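Local coordinates for GH127 beta-L-arabinofuranoside (Geobacillus stearothermophilus, PDB 4QK0), which probably hydrolyses beta-L-arabinofuranosidic bonds to release L-arabinofuranose, as a glycoside hydrolase of family 127, at residues A[36-41]-A[413-418]; A[52-57]-A[77-82]; A[25-30]-A[422-427]; A[32-37]-A[370-375]. All coordinates share one frame; numbering follows the deposited sequence.

In the fold
Helix 22-42, near the N terminus, supplies one side of three contacts. Contact 3 starts first, at 25-30, and closes the longest loop by meeting 422-427, the chain leaving helix 413-422; the other three all lie inside it. Contact 4 joins 32-37 to the loop 370-375, and contact 1 joins 36-41 to the start of helix 413-422. These two have Pro36 and Tyr37 in common. Contact 2 is local, pairing 52-57 with helix 76-92, and nests inside the loops of all the others. Together they fasten helix 22-42 and its successor, helix 54-61, to helical and loop parts of the catalytic domain, with Trp82 NE1 hydrogen-bonded to Ile35 O between contacts 2 and 4.

Contact 1: residues A[36-41]-A[413-418]; sequences PYQWEA and CPPNLA
Gln38 and Pro415 hold the closest pair of CA atoms, 7.4 Å apart, where helix 22-42 passes the first turn of helix 413-422. Gln38 alone reaches across from its helix. Its CG lies beside the backbone N (chi1 -74°) and the chain bends at chi2 (-53°), and the side chain crosses each proline side chain at about a right angle. The amide carbon CD and the nitrogen NE2 both rest on Pro414, with NE2 3.8 Å from Pro414 CB, while OE1 approaches Pro415, 4.0 Å from its CD. No hydrogen bond crosses the contact, and the amide makes only van der Waals contacts with the prolines. The pairing belongs to the catalytic domain, whose family is built on an (alpha/alpha)6 barrel; two of its helices meet here. Prolines suit the N-terminal turn of a helix, where backbone N-H groups have no carbonyl of a preceding turn to reach, and the regular bonds start with Leu417 N to Cys413 O at 2.9 Å. Both rings have high B values, so their positions are less certain. On its own helix, Gln38 NE2 lies in plane at the edge of the Tyr37 ring, 3.7 Å from Tyr37 CD1. With the carboxamide gone, as in an alanine here, a gap over both prolines is likely to open and the Tyr37 edge to lose this neighbour. Beyond the pair, Trp82 touches Gln38 and Phe379 touches Pro414.

Contact 2: residues A[52-57]-A[77-82]; sequences SHAIEN and SDVAKW
Val79, with chi1 at 178°, turns CG1 opposite its backbone N and leaves CG2 beside that N, from where CG2 faces Ala54 and Ile55 on the other segment. Ile55 meets it through two bends: chi1 of -62° sets CG1 beside the backbone N, and chi2 of -66° folds CD1 back towards helix 76-92. The single methyl CG2 of Val79 therefore carries the contact, 3.8 Å from Ala54 CB and 4.1 Å from Ile55 CD1. The Ile55 and Val79 side chains cross at roughly a right angle, whereas Ala54 directs its short CB toward the valine. This places residues 54-55, on helix 54-61, against helix 76-92 in the helical catalytic domain, with the CA atoms of Ala54 and Val79 6.7 Å apart. Just before, Ser52 forms an ST turn: Ser52 OG accepts from Ala54 N at 3.1 Å. Asp44 accepts from the N atoms of Ser52 and His53, and Val105 of helix 96-112 touches Val79 as well. With no hydrogen bond crossing between the segments, and all three touching residues buried, the contact depends on close methyl packing and on exclusion of water.

Contact 3: residues A[25-30]-A[422-427]; sequences RYIDVV and ASIGHY
Ile27 and Ile424 meet methyl to methyl, Ile27 CD1 lying 3.9 Å from Ile424 CG2, and their side chains cross obliquely. The two isoleucines use different branches. Ile27 sends its longer arm forward: CG1 stands beside the backbone N (chi1 -65°) and the chain then runs nearly straight to CD1 (chi2 -165°), so that the end of the arm reaches the opposite segment. Ile424 answers with its short branch. Its CG1 is opposite the backbone N (chi1 -178°) and leads CD1 away, which leaves CG2 squeezed between the N and the carbonyl carbon as the group that faces Ile27. The same CD1 of Ile27 also comes to 4.3 Å from Ala422 O, an apolar approach to a carbonyl.

The backbones draw closest at this end, the CA atoms of Ile27 and Ala422 being 5.6 Å apart. Val30, one turn further along its helix, points toward Ala422 as well, but Val30 CG1 stays 4.6 Å from Ala422 CB. Ile421 of helix 413-422 touches both Ile27 and Val30, and Tyr88 and Leu89 of helix 76-92 also touch Ala422. Residues 424-426 have helical backbone angles without the regular bonds: His426 N to Ser423 O and Tyr427 N to Ile424 O, the latter 3.0 Å, span three residues. The touching residues are all buried, and no hydrogen bond joins the segments. Helix 22-42 thus packs on the chain that leads from helix 413-422 towards strand 429-431, within a catalytic domain whose family has the (alpha/alpha)6-barrel fold.

Contact 4: residues A[32-37]-A[370-375]; sequences HEVIPY and SGMDLD
Met372, a selenomethionine here, reaches from its loop to Val34 of helix 22-42. From CA the side chain starts with Met372 CB, which lies 3.9 Å from Leu417 CD1. CG sits between the backbone N and the carbonyl carbon (chi1 61°) and is also close to that leucine methyl. The chain then extends to the selenium, which passes the ring of Tyr26. At the last bond the chain bends sharply, chi3 being 15°, and the tip, Met372 CE, comes to 3.8 Å from Val34 CG2. That torsion is nearly eclipsed, an unusual value, so the exact place of CE deserves some caution. The Val34 methyl that receives it lies opposite the carbonyl carbon, and the two side chains meet at a slant. Ile421 touches Met372 too, so the side chain threads between helix 22-42 and helix 413-422 of the helical catalytic domain.

The helix itself departs from regular form here. Residues 32-34 make a wider pi-type turn, near which Ile35 N probably bonds to Val30 O at 2.9 Å, and Pro36, whose N carries no hydrogen to donate to the preceding turn, marks a kink. At the more exposed end, Glu33 CG, placed anti to the backbone N (chi1 170°), packs 3.7 Å from Asp375 O, and a bend at chi2 then sets the course of the carboxylate. This group stays apart from that of Asp375, Glu33 OE2 being 6.9 Å from Asp375 OD1; like charges at that range would probably repel only mildly. Asp375 OD1 accepts from the backbone N of Lys377.

Contact 1: residues A[36-41]-A[413-418]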
loop_
_atom_site.group_PDB
_atom_site.type_symbol
_atom_site.label_atom_id
_atom_site.label_comp_id
_atom_site.label_asym_id
_atom_site.label_seq_id
_atom_site.Cartn_x
_atom_site.Cartn_y
_atom_site.Cartn_z
ATOM N N PRO A 36 36.807 -1.997 2.534
ATOM C CA PRO A 36 37.410 -3.343 2.560
ATOM C C PRO A 36 36.438 -4.517 2.380
ATOM O O PRO A 36 36.745 -5.465 1.645
ATOM C CB PRO A 36 38.067 -3.395 3.948
ATOM C CG PRO A 36 38.424 -1.968 4.207
ATOM C CD PRO A 36 37.195 -1.217 3.714
ATOM N N TYR A 37 35.275 -4.462 3.027
ATOM C CA TYR A 37 34.272 -5.530 2.871
ATOM C C TYR A 37 33.812 -5.618 1.419
ATOM O O TYR A 37 33.709 -6.716 0.849
ATOM C CB TYR A 37 33.068 -5.310 3.813
ATOM C CG TYR A 37 32.055 -6.432 3.766
ATOM C CD1 TYR A 37 31.053 -6.444 2.818
ATOM C CD2 TYR A 37 32.150 -7.519 4.630
ATOM C CE1 TYR A 37 30.145 -7.493 2.735
ATOM C CE2 TYR A 37 31.237 -8.571 4.565
ATOM C CZ TYR A 37 30.233 -8.540 3.623
ATOM O OH TYR A 37 29.335 -9.566 3.562
ATOM N N GLN A 38 33.530 -4.462 0.818
ATOM C CA GLN A 38 33.096 -4.476 -0.572
ATOM C C GLN A 38 34.161 -5.002 -1.493
ATOM O O GLN A 38 33.854 -5.681 -2.481
ATOM C CB GLN A 38 32.677 -3.101 -1.050
ATOM C CG GLN A 38 31.329 -2.605 -0.529
ATOM C CD GLN A 38 30.129 -3.556 -0.744
ATOM O OE1 GLN A 38 29.653 -3.703 -1.869
ATOM N NE2 GLN A 38 29.595 -4.164 0.357
ATOM N N TRP A 39 35.430 -4.689 -1.204
ATOM C CA TRP A 39 36.520 -5.251 -2.017
ATOM C C TRP A 39 36.469 -6.788 -2.021
ATOM O O TRP A 39 36.644 -7.441 -3.058
ATOM C CB TRP A 39 37.885 -4.710 -1.535
ATOM C CG TRP A 39 39.040 -5.240 -2.292
ATOM C CD1 TRP A 39 40.059 -5.982 -1.785
ATOM C CD2 TRP A 39 39.285 -5.135 -3.716
ATOM N NE1 TRP A 39 40.908 -6.358 -2.793
ATOM C CE2 TRP A 39 40.471 -5.858 -3.986
ATOM C CE3 TRP A 39 38.631 -4.498 -4.767
ATOM C CZ2 TRP A 39 41.044 -5.927 -5.248
ATOM C CZ3 TRP A 39 39.184 -4.597 -6.068
ATOM C CH2 TRP A 39 40.375 -5.307 -6.295
ATOM N N GLU A 40 36.186 -7.378 -0.858
ATOM C CA GLU A 40 36.110 -8.834 -0.743
ATOM C C GLU A 40 34.956 -9.337 -1.547
ATOM O O GLU A 40 35.095 -10.348 -2.244
ATOM C CB GLU A 40 35.972 -9.267 0.717
ATOM C CG GLU A 40 37.194 -8.909 1.569
ATOM C CD GLU A 40 38.468 -9.515 1.014
ATOM O OE1 GLU A 40 38.551 -10.761 0.920
ATOM O OE2 GLU A 40 39.396 -8.759 0.651
ATOM N N ALA A 41 33.807 -8.647 -1.452
ATOM C CA ALA A 41 32.620 -9.079 -2.187
ATOM C C ALA A 41 32.850 -9.026 -3.686
ATOM O O ALA A 41 32.454 -9.965 -4.422
ATOM C CB ALA A 41 31.420 -8.224 -1.815
ATOM N N CYS A 413 23.511 0.455 -2.168
ATOM C CA CYS A 413 23.453 1.170 -0.904
ATOM C C CYS A 413 24.869 1.401 -0.335
ATOM O O CYS A 413 25.178 2.524 0.074
ATOM C CB CYS A 413 22.597 0.406 0.090
ATOM S SG CYS A 413 21.704 -0.946 -0.702
ATOM N N PRO A 414 25.742 0.347 -0.325
ATOM C CA PRO A 414 27.097 0.521 0.243
ATOM C C PRO A 414 28.130 1.365 -0.573
ATOM O O PRO A 414 28.530 2.422 -0.082
ATOM C CB PRO A 414 27.584 -0.925 0.486
ATOM C CG PRO A 414 26.418 -1.816 0.239
ATOM C CD PRO A 414 25.493 -1.069 -0.670
ATOM N N PRO A 415 28.577 0.914 -1.795
ATOM C CA PRO A 415 29.620 1.729 -2.470
ATOM C C PRO A 415 29.087 3.109 -2.865
ATOM O O PRO A 415 29.894 4.068 -3.069
ATOM C CB PRO A 415 29.992 0.898 -3.719
ATOM C CG PRO A 415 28.784 0.073 -4.016
ATOM C CD PRO A 415 28.080 -0.161 -2.688
ATOM N N ASN A 416 27.743 3.190 -2.948
ATOM C CA ASN A 416 27.078 4.446 -3.110
ATOM C C ASN A 416 27.218 5.292 -1.863
ATOM O O ASN A 416 27.717 6.407 -1.989
ATOM C CB ASN A 416 25.655 4.313 -3.627
ATOM C CG ASN A 416 25.475 4.928 -5.029
ATOM O OD1 ASN A 416 25.358 4.192 -6.004
ATOM N ND2 ASN A 416 25.469 6.273 -5.133
ATOM N N LEU A 417 26.828 4.843 -0.670
ATOM C CA LEU A 417 27.026 5.711 0.514
ATOM C C LEU A 417 28.480 6.017 0.779
ATOM O O LEU A 417 28.813 7.101 1.170
ATOM C CB LEU A 417 26.487 5.135 1.788
ATOM C CG LEU A 417 25.137 5.642 2.272
ATOM C CD1 LEU A 417 24.756 4.805 3.488
ATOM C CD2 LEU A 417 25.117 7.122 2.636
ATOM N N ALA A 418 29.328 5.048 0.577
ATOM C CA ALA A 418 30.760 5.255 0.745
ATOM C C ALA A 418 31.268 6.441 -0.075
ATOM O O ALA A 418 32.046 7.227 0.440
ATOM C CB ALA A 418 31.524 4.018 0.333
#

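Contact 2: residues A[52-57]-A[77-82]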
loop_
_atom_site.group_PDB
_atom_site.type_symbol
_atom_site.label_atom_id
_atom_site.label_comp_id
_atom_site.label_asym_id
_atom_site.label_seq_id
_atom_site.Cartn_x
_atom_site.Cartn_y
_atom_site.Cartn_z
ATOM N N SER A 52 29.555 -12.109 -6.808
ATOM C CA SER A 52 29.391 -10.922 -7.646
ATOM C C SER A 52 30.062 -11.135 -8.993
ATOM O O SER A 52 29.519 -10.735 -9.977
ATOM C CB SER A 52 29.877 -9.648 -6.923
ATOM O OG SER A 52 31.160 -9.273 -7.322
ATOM N N HIS A 53 31.262 -11.711 -9.027
ATOM C CA HIS A 53 32.039 -11.843 -10.262
ATOM C C HIS A 53 32.405 -10.485 -10.914
ATOM O O HIS A 53 32.727 -10.429 -12.106
ATOM C CB HIS A 53 31.291 -12.721 -11.301
ATOM C CG HIS A 53 31.528 -14.192 -11.151
ATOM N ND1 HIS A 53 32.407 -14.885 -11.954
ATOM C CD2 HIS A 53 30.991 -15.104 -10.308
ATOM C CE1 HIS A 53 32.424 -16.156 -11.596
ATOM N NE2 HIS A 53 31.566 -16.316 -10.605
ATOM N N ALA A 54 32.361 -9.404 -10.180
ATOM C CA ALA A 54 32.472 -8.102 -10.848
ATOM C C ALA A 54 33.883 -7.919 -11.434
ATOM O O ALA A 54 34.036 -7.389 -12.538
ATOM C CB ALA A 54 32.116 -6.951 -9.903
ATOM N N ILE A 55 34.885 -8.337 -10.677
ATOM C CA ILE A 55 36.285 -8.222 -11.110
ATOM C C ILE A 55 36.572 -9.326 -12.139
ATOM O O ILE A 55 37.195 -9.087 -13.179
ATOM C CB ILE A 55 37.241 -8.337 -9.931
ATOM C CG1 ILE A 55 37.023 -7.215 -8.912
ATOM C CG2 ILE A 55 38.700 -8.361 -10.387
ATOM C CD1 ILE A 55 37.355 -5.836 -9.421
ATOM N N GLU A 56 36.073 -10.518 -11.843
ATOM C CA GLU A 56 36.248 -11.657 -12.694
ATOM C C GLU A 56 35.775 -11.358 -14.108
ATOM O O GLU A 56 36.419 -11.729 -15.096
ATOM C CB GLU A 56 35.535 -12.890 -12.075
ATOM C CG GLU A 56 35.836 -14.221 -12.737
ATOM C CD GLU A 56 37.324 -14.538 -12.809
ATOM O OE1 GLU A 56 38.145 -13.907 -12.078
ATOM O OE2 GLU A 56 37.670 -15.421 -13.627
ATOM N N ASN A 57 34.625 -10.717 -14.240
ATOM C CA ASN A 57 34.120 -10.374 -15.572
ATOM C C ASN A 57 35.193 -9.562 -16.377
ATOM O O ASN A 57 35.266 -9.696 -17.558
ATOM C CB ASN A 57 32.830 -9.565 -15.492
ATOM C CG ASN A 57 31.605 -10.397 -15.069
ATOM O OD1 ASN A 57 31.545 -11.604 -15.251
ATOM N ND2 ASN A 57 30.597 -9.703 -14.556
ATOM N N SER A 77 29.467 -1.118 -13.113
ATOM C CA SER A 77 29.387 0.130 -12.335
ATOM C C SER A 77 29.716 -0.044 -10.863
ATOM O O SER A 77 30.057 0.933 -10.159
ATOM C CB SER A 77 27.980 0.719 -12.404
ATOM O OG SER A 77 27.072 -0.164 -11.747
ATOM N N ASP A 78 29.562 -1.246 -10.351
ATOM C CA ASP A 78 29.954 -1.504 -8.943
ATOM C C ASP A 78 31.469 -1.313 -8.741
ATOM O O ASP A 78 31.906 -0.780 -7.741
ATOM C CB ASP A 78 29.568 -2.923 -8.533
ATOM C CG ASP A 78 28.082 -3.053 -8.267
ATOM O OD1 ASP A 78 27.471 -2.055 -7.806
ATOM O OD2 ASP A 78 27.549 -4.175 -8.437
ATOM N N VAL A 79 32.242 -1.762 -9.709
ATOM C CA VAL A 79 33.673 -1.594 -9.633
ATOM C C VAL A 79 33.995 -0.107 -9.680
ATOM O O VAL A 79 34.853 0.381 -8.940
ATOM C CB VAL A 79 34.360 -2.328 -10.782
ATOM C CG1 VAL A 79 35.855 -2.106 -10.732
ATOM C CG2 VAL A 79 34.076 -3.803 -10.682
ATOM N N ALA A 80 33.277 0.612 -10.532
ATOM C CA ALA A 80 33.473 2.034 -10.692
ATOM C C ALA A 80 33.213 2.750 -9.416
ATOM O O ALA A 80 33.984 3.610 -9.000
ATOM C CB ALA A 80 32.575 2.578 -11.787
ATOM N N LYS A 81 32.122 2.409 -8.753
ATOM C CA LYS A 81 31.754 3.137 -7.535
ATOM C C LYS A 81 32.718 2.866 -6.433
ATOM O O LYS A 81 32.976 3.758 -5.596
ATOM C CB LYS A 81 30.332 2.797 -7.072
ATOM C CG LYS A 81 29.243 3.320 -8.006
ATOM C CD LYS A 81 27.907 2.632 -7.695
ATOM C CE LYS A 81 26.798 3.146 -8.577
ATOM N NZ LYS A 81 25.628 2.248 -8.446
ATOM N N TRP A 82 33.243 1.633 -6.386
ATOM C CA TRP A 82 34.230 1.306 -5.354
ATOM C C TRP A 82 35.519 2.139 -5.624
ATOM O O TRP A 82 36.055 2.786 -4.703
ATOM C CB TRP A 82 34.501 -0.213 -5.313
ATOM C CG TRP A 82 35.485 -0.676 -4.290
ATOM C CD1 TRP A 82 35.215 -1.066 -3.007
ATOM C CD2 TRP A 82 36.904 -0.771 -4.439
ATOM N NE1 TRP A 82 36.382 -1.384 -2.360
ATOM C CE2 TRP A 82 37.424 -1.235 -3.222
ATOM C CE3 TRP A 82 37.781 -0.540 -5.491
ATOM C CZ2 TRP A 82 38.786 -1.450 -3.024
ATOM C CZ3 TRP A 82 39.137 -0.787 -5.297
ATOM C CH2 TRP A 82 39.618 -1.231 -4.076
#

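Contact 3: residues A[25-30]-A[422-427]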
loop_
_atom_site.group_PDB
_atom_site.type_symbol
_atom_site.label_atom_id
_atom_site.label_comp_id
_atom_site.label_asym_id
_atom_site.label_seq_id
_atom_site.Cartn_x
_atom_site.Cartn_y
_atom_site.Cartn_z
ATOM N N ARG A 25 34.031 10.181 12.201
ATOM C CA ARG A 25 33.636 8.812 12.562
ATOM C C ARG A 25 33.081 8.032 11.354
ATOM O O ARG A 25 33.446 6.866 11.126
ATOM C CB ARG A 25 32.645 8.830 13.737
ATOM C CG ARG A 25 32.525 7.488 14.474
ATOM C CD ARG A 25 31.249 7.421 15.301
ATOM N NE ARG A 25 30.089 7.374 14.440
ATOM C CZ ARG A 25 29.630 6.282 13.842
ATOM N NH1 ARG A 25 30.231 5.100 13.982
ATOM N NH2 ARG A 25 28.518 6.363 13.118
ATOM N N TYR A 26 32.253 8.669 10.527
ATOM C CA TYR A 26 31.669 7.972 9.356
ATOM C C TYR A 26 32.708 7.638 8.310
ATOM O O TYR A 26 32.702 6.553 7.691
ATOM C CB TYR A 26 30.544 8.810 8.721
ATOM C CG TYR A 26 29.182 8.683 9.403
ATOM C CD1 TYR A 26 28.442 7.521 9.278
ATOM C CD2 TYR A 26 28.625 9.725 10.097
ATOM C CE1 TYR A 26 27.203 7.378 9.878
ATOM C CE2 TYR A 26 27.368 9.604 10.675
ATOM C CZ TYR A 26 26.665 8.387 10.548
ATOM O OH TYR A 26 25.451 8.227 11.131
ATOM N N ILE A 27 33.626 8.564 8.099
ATOM C CA ILE A 27 34.730 8.309 7.153
ATOM C C ILE A 27 35.591 7.155 7.611
ATOM O O ILE A 27 35.954 6.309 6.818
ATOM C CB ILE A 27 35.574 9.581 6.925
ATOM C CG1 ILE A 27 34.685 10.605 6.234
ATOM C CG2 ILE A 27 36.794 9.288 6.070
ATOM C CD1 ILE A 27 35.423 11.756 5.621
ATOM N N ASP A 28 35.892 7.113 8.886
ATOM C CA ASP A 28 36.646 5.999 9.442
ATOM C C ASP A 28 35.949 4.689 9.244
ATOM O O ASP A 28 36.592 3.680 8.922
ATOM C CB ASP A 28 36.946 6.216 10.932
ATOM C CG ASP A 28 37.940 7.393 11.164
ATOM O OD1 ASP A 28 38.666 7.764 10.204
ATOM O OD2 ASP A 28 38.004 7.951 12.304
ATOM N N VAL A 29 34.628 4.689 9.442
ATOM C CA VAL A 29 33.835 3.483 9.185
ATOM C C VAL A 29 33.899 3.095 7.725
ATOM O O VAL A 29 34.050 1.907 7.379
ATOM C CB VAL A 29 32.374 3.671 9.639
ATOM C CG1 VAL A 29 31.485 2.609 9.040
ATOM C CG2 VAL A 29 32.302 3.620 11.162
ATOM N N VAL A 30 33.749 4.061 6.831
ATOM C CA VAL A 30 33.850 3.717 5.399
ATOM C C VAL A 30 35.218 3.152 5.047
ATOM O O VAL A 30 35.336 2.201 4.261
ATOM C CB VAL A 30 33.559 4.974 4.521
ATOM C CG1 VAL A 30 33.940 4.736 3.070
ATOM C CG2 VAL A 30 32.102 5.331 4.570
ATOM N N ALA A 422 32.747 9.642 1.907
ATOM C CA ALA A 422 34.198 9.838 1.746
ATOM C C ALA A 422 34.525 11.195 1.122
ATOM O O ALA A 422 35.610 11.721 1.330
ATOM C CB ALA A 422 34.824 8.721 0.922
ATOM N N SER A 423 33.575 11.760 0.381
ATOM C CA SER A 423 33.786 13.036 -0.262
ATOM C C SER A 423 33.076 14.165 0.453
ATOM O O SER A 423 32.867 15.207 -0.134
ATOM C CB SER A 423 33.323 12.956 -1.736
ATOM O OG SER A 423 31.943 12.682 -1.827
ATOM N N ILE A 424 32.651 13.946 1.687
ATOM C CA ILE A 424 31.864 14.941 2.368
ATOM C C ILE A 424 32.579 16.298 2.379
ATOM O O ILE A 424 31.933 17.358 2.334
ATOM C CB ILE A 424 31.481 14.487 3.801
ATOM C CG1 ILE A 424 30.601 15.504 4.513
ATOM C CG2 ILE A 424 32.674 14.294 4.673
ATOM C CD1 ILE A 424 29.214 15.559 3.935
ATOM N N GLY A 425 33.897 16.271 2.446
ATOM C CA GLY A 425 34.691 17.483 2.476
ATOM C C GLY A 425 34.472 18.399 1.301
ATOM O O GLY A 425 34.559 19.609 1.441
ATOM N N HIS A 426 34.100 17.829 0.166
ATOM C CA HIS A 426 33.858 18.589 -1.051
ATOM C C HIS A 426 32.557 19.385 -0.994
ATOM O O HIS A 426 32.327 20.183 -1.866
ATOM C CB HIS A 426 33.683 17.690 -2.251
ATOM C CG HIS A 426 34.862 16.856 -2.599
ATOM N ND1 HIS A 426 35.821 16.533 -1.671
ATOM C CD2 HIS A 426 35.204 16.205 -3.740
ATOM C CE1 HIS A 426 36.728 15.759 -2.230
ATOM N NE2 HIS A 426 36.377 15.546 -3.484
ATOM N N TYR A 427 31.694 19.160 0.001
ATOM C CA TYR A 427 30.408 19.854 0.050
ATOM C C TYR A 427 30.364 20.989 1.071
ATOM O O TYR A 427 29.379 21.708 1.155
ATOM C CB TYR A 427 29.241 18.846 0.343
ATOM C CG TYR A 427 29.092 17.804 -0.728
ATOM C CD1 TYR A 427 29.987 16.727 -0.810
ATOM C CD2 TYR A 427 28.123 17.910 -1.703
ATOM C CE1 TYR A 427 29.896 15.774 -1.823
ATOM C CE2 TYR A 427 28.024 16.966 -2.718
ATOM C CZ TYR A 427 28.909 15.898 -2.756
ATOM O OH TYR A 427 28.815 14.957 -3.738
#

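Contact 4: residues A[32-37]-A[370-375]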
loop_
_atom_site.group_PDB
_atom_site.type_symbol
_atom_site.label_atom_id
_atom_site.label_comp_id
_atom_site.label_asym_id
_atom_site.label_seq_id
_atom_site.Cartn_x
_atom_site.Cartn_y
_atom_site.Cartn_z
ATOM N N HIS A 32 37.596 1.709 7.095
ATOM C CA HIS A 32 38.035 0.462 7.732
ATOM C C HIS A 32 37.074 -0.693 7.589
ATOM O O HIS A 32 37.516 -1.814 7.537
ATOM C CB HIS A 32 38.378 0.706 9.187
ATOM C CG HIS A 32 39.501 1.673 9.351
ATOM N ND1 HIS A 32 39.397 2.825 10.107
ATOM C CD2 HIS A 32 40.733 1.704 8.782
ATOM C CE1 HIS A 32 40.532 3.503 10.028
ATOM N NE2 HIS A 32 41.357 2.847 9.227
ATOM N N GLU A 33 35.775 -0.433 7.455
ATOM C CA GLU A 33 34.779 -1.500 7.320
ATOM C C GLU A 33 34.171 -1.585 5.927
ATOM O O GLU A 33 34.210 -2.635 5.290
ATOM C CB GLU A 33 33.672 -1.288 8.365
ATOM C CG GLU A 33 32.456 -2.191 8.176
ATOM C CD GLU A 33 32.797 -3.681 8.308
ATOM O OE1 GLU A 33 32.280 -4.503 7.497
ATOM O OE2 GLU A 33 33.579 -4.017 9.244
ATOM N N VAL A 34 33.581 -0.492 5.457
ATOM C CA VAL A 34 32.774 -0.582 4.265
ATOM C C VAL A 34 33.551 -0.887 3.013
ATOM O O VAL A 34 33.237 -1.836 2.278
ATOM C CB VAL A 34 31.959 0.695 4.036
ATOM C CG1 VAL A 34 31.057 0.535 2.828
ATOM C CG2 VAL A 34 31.099 1.048 5.239
ATOM N N ILE A 35 34.586 -0.103 2.733
ATOM C CA ILE A 35 35.360 -0.305 1.494
ATOM C C ILE A 35 36.144 -1.635 1.445
ATOM O O ILE A 35 36.133 -2.368 0.437
ATOM C CB ILE A 35 36.259 0.925 1.250
ATOM C CG1 ILE A 35 35.416 2.075 0.682
ATOM C CG2 ILE A 35 37.449 0.597 0.357
ATOM C CD1 ILE A 35 34.684 1.797 -0.601
ATOM N N PRO A 36 36.807 -1.997 2.534
ATOM C CA PRO A 36 37.410 -3.343 2.560
ATOM C C PRO A 36 36.438 -4.517 2.380
ATOM O O PRO A 36 36.745 -5.465 1.645
ATOM C CB PRO A 36 38.067 -3.395 3.948
ATOM C CG PRO A 36 38.424 -1.968 4.207
ATOM C CD PRO A 36 37.195 -1.217 3.714
ATOM N N TYR A 37 35.275 -4.462 3.027
ATOM C CA TYR A 37 34.272 -5.530 2.871
ATOM C C TYR A 37 33.812 -5.618 1.419
ATOM O O TYR A 37 33.709 -6.716 0.849
ATOM C CB TYR A 37 33.068 -5.310 3.813
ATOM C CG TYR A 37 32.055 -6.432 3.766
ATOM C CD1 TYR A 37 31.053 -6.444 2.818
ATOM C CD2 TYR A 37 32.150 -7.519 4.630
ATOM C CE1 TYR A 37 30.145 -7.493 2.735
ATOM C CE2 TYR A 37 31.237 -8.571 4.565
ATOM C CZ TYR A 37 30.233 -8.540 3.623
ATOM O OH TYR A 37 29.335 -9.566 3.562
ATOM N N SER A 370 20.801 7.363 7.245
ATOM C CA SER A 370 19.820 6.393 7.744
ATOM C C SER A 370 19.966 5.058 7.054
ATOM O O SER A 370 19.595 4.034 7.610
ATOM C CB SER A 370 18.399 6.896 7.541
ATOM O OG SER A 370 18.070 7.027 6.163
ATOM N N GLY A 371 20.554 5.076 5.865
ATOM C CA GLY A 371 20.817 3.903 5.085
ATOM C C GLY A 371 21.886 2.918 5.577
ATOM O O GLY A 371 22.123 1.890 4.935
HETATM N N MSE A 372 22.553 3.249 6.673
HETATM C CA MSE A 372 23.551 2.364 7.230
HETATM C C MSE A 372 23.420 2.297 8.719
HETATM O O MSE A 372 22.974 3.235 9.372
HETATM C CB MSE A 372 25.015 2.699 6.824
HETATM C CG MSE A 372 25.464 4.092 7.275
HETATM SE SE MSE A 372 27.437 4.354 7.051
HETATM C CE MSE A 372 27.815 2.832 5.887
ATOM N N ASP A 373 23.827 1.137 9.247
ATOM C CA ASP A 373 24.043 0.973 10.695
ATOM C C ASP A 373 25.213 1.853 11.072
ATOM O O ASP A 373 26.122 2.102 10.233
ATOM C CB ASP A 373 24.425 -0.507 11.068
ATOM C CG ASP A 373 23.202 -1.468 11.239
ATOM O OD1 ASP A 373 22.010 -1.049 11.292
ATOM O OD2 ASP A 373 23.467 -2.706 11.367
ATOM N N LEU A 374 25.238 2.250 12.329
ATOM C CA LEU A 374 26.240 3.162 12.793
ATOM C C LEU A 374 27.657 2.629 12.552
ATOM O O LEU A 374 28.547 3.424 12.337
ATOM C CB LEU A 374 26.036 3.468 14.242
ATOM C CG LEU A 374 24.776 4.272 14.543
ATOM C CD1 LEU A 374 24.479 4.175 16.027
ATOM C CD2 LEU A 374 24.907 5.749 14.121
ATOM N N ASP A 375 27.842 1.300 12.585
ATOM C CA ASP A 375 29.167 0.655 12.389
ATOM C C ASP A 375 29.443 0.265 10.957
ATOM O O ASP A 375 30.429 -0.430 10.669
ATOM C CB ASP A 375 29.351 -0.589 13.329
ATOM C CG ASP A 375 28.382 -1.747 13.015
ATOM O OD1 ASP A 375 27.671 -1.730 11.986
ATOM O OD2 ASP A 375 28.319 -2.711 13.820
#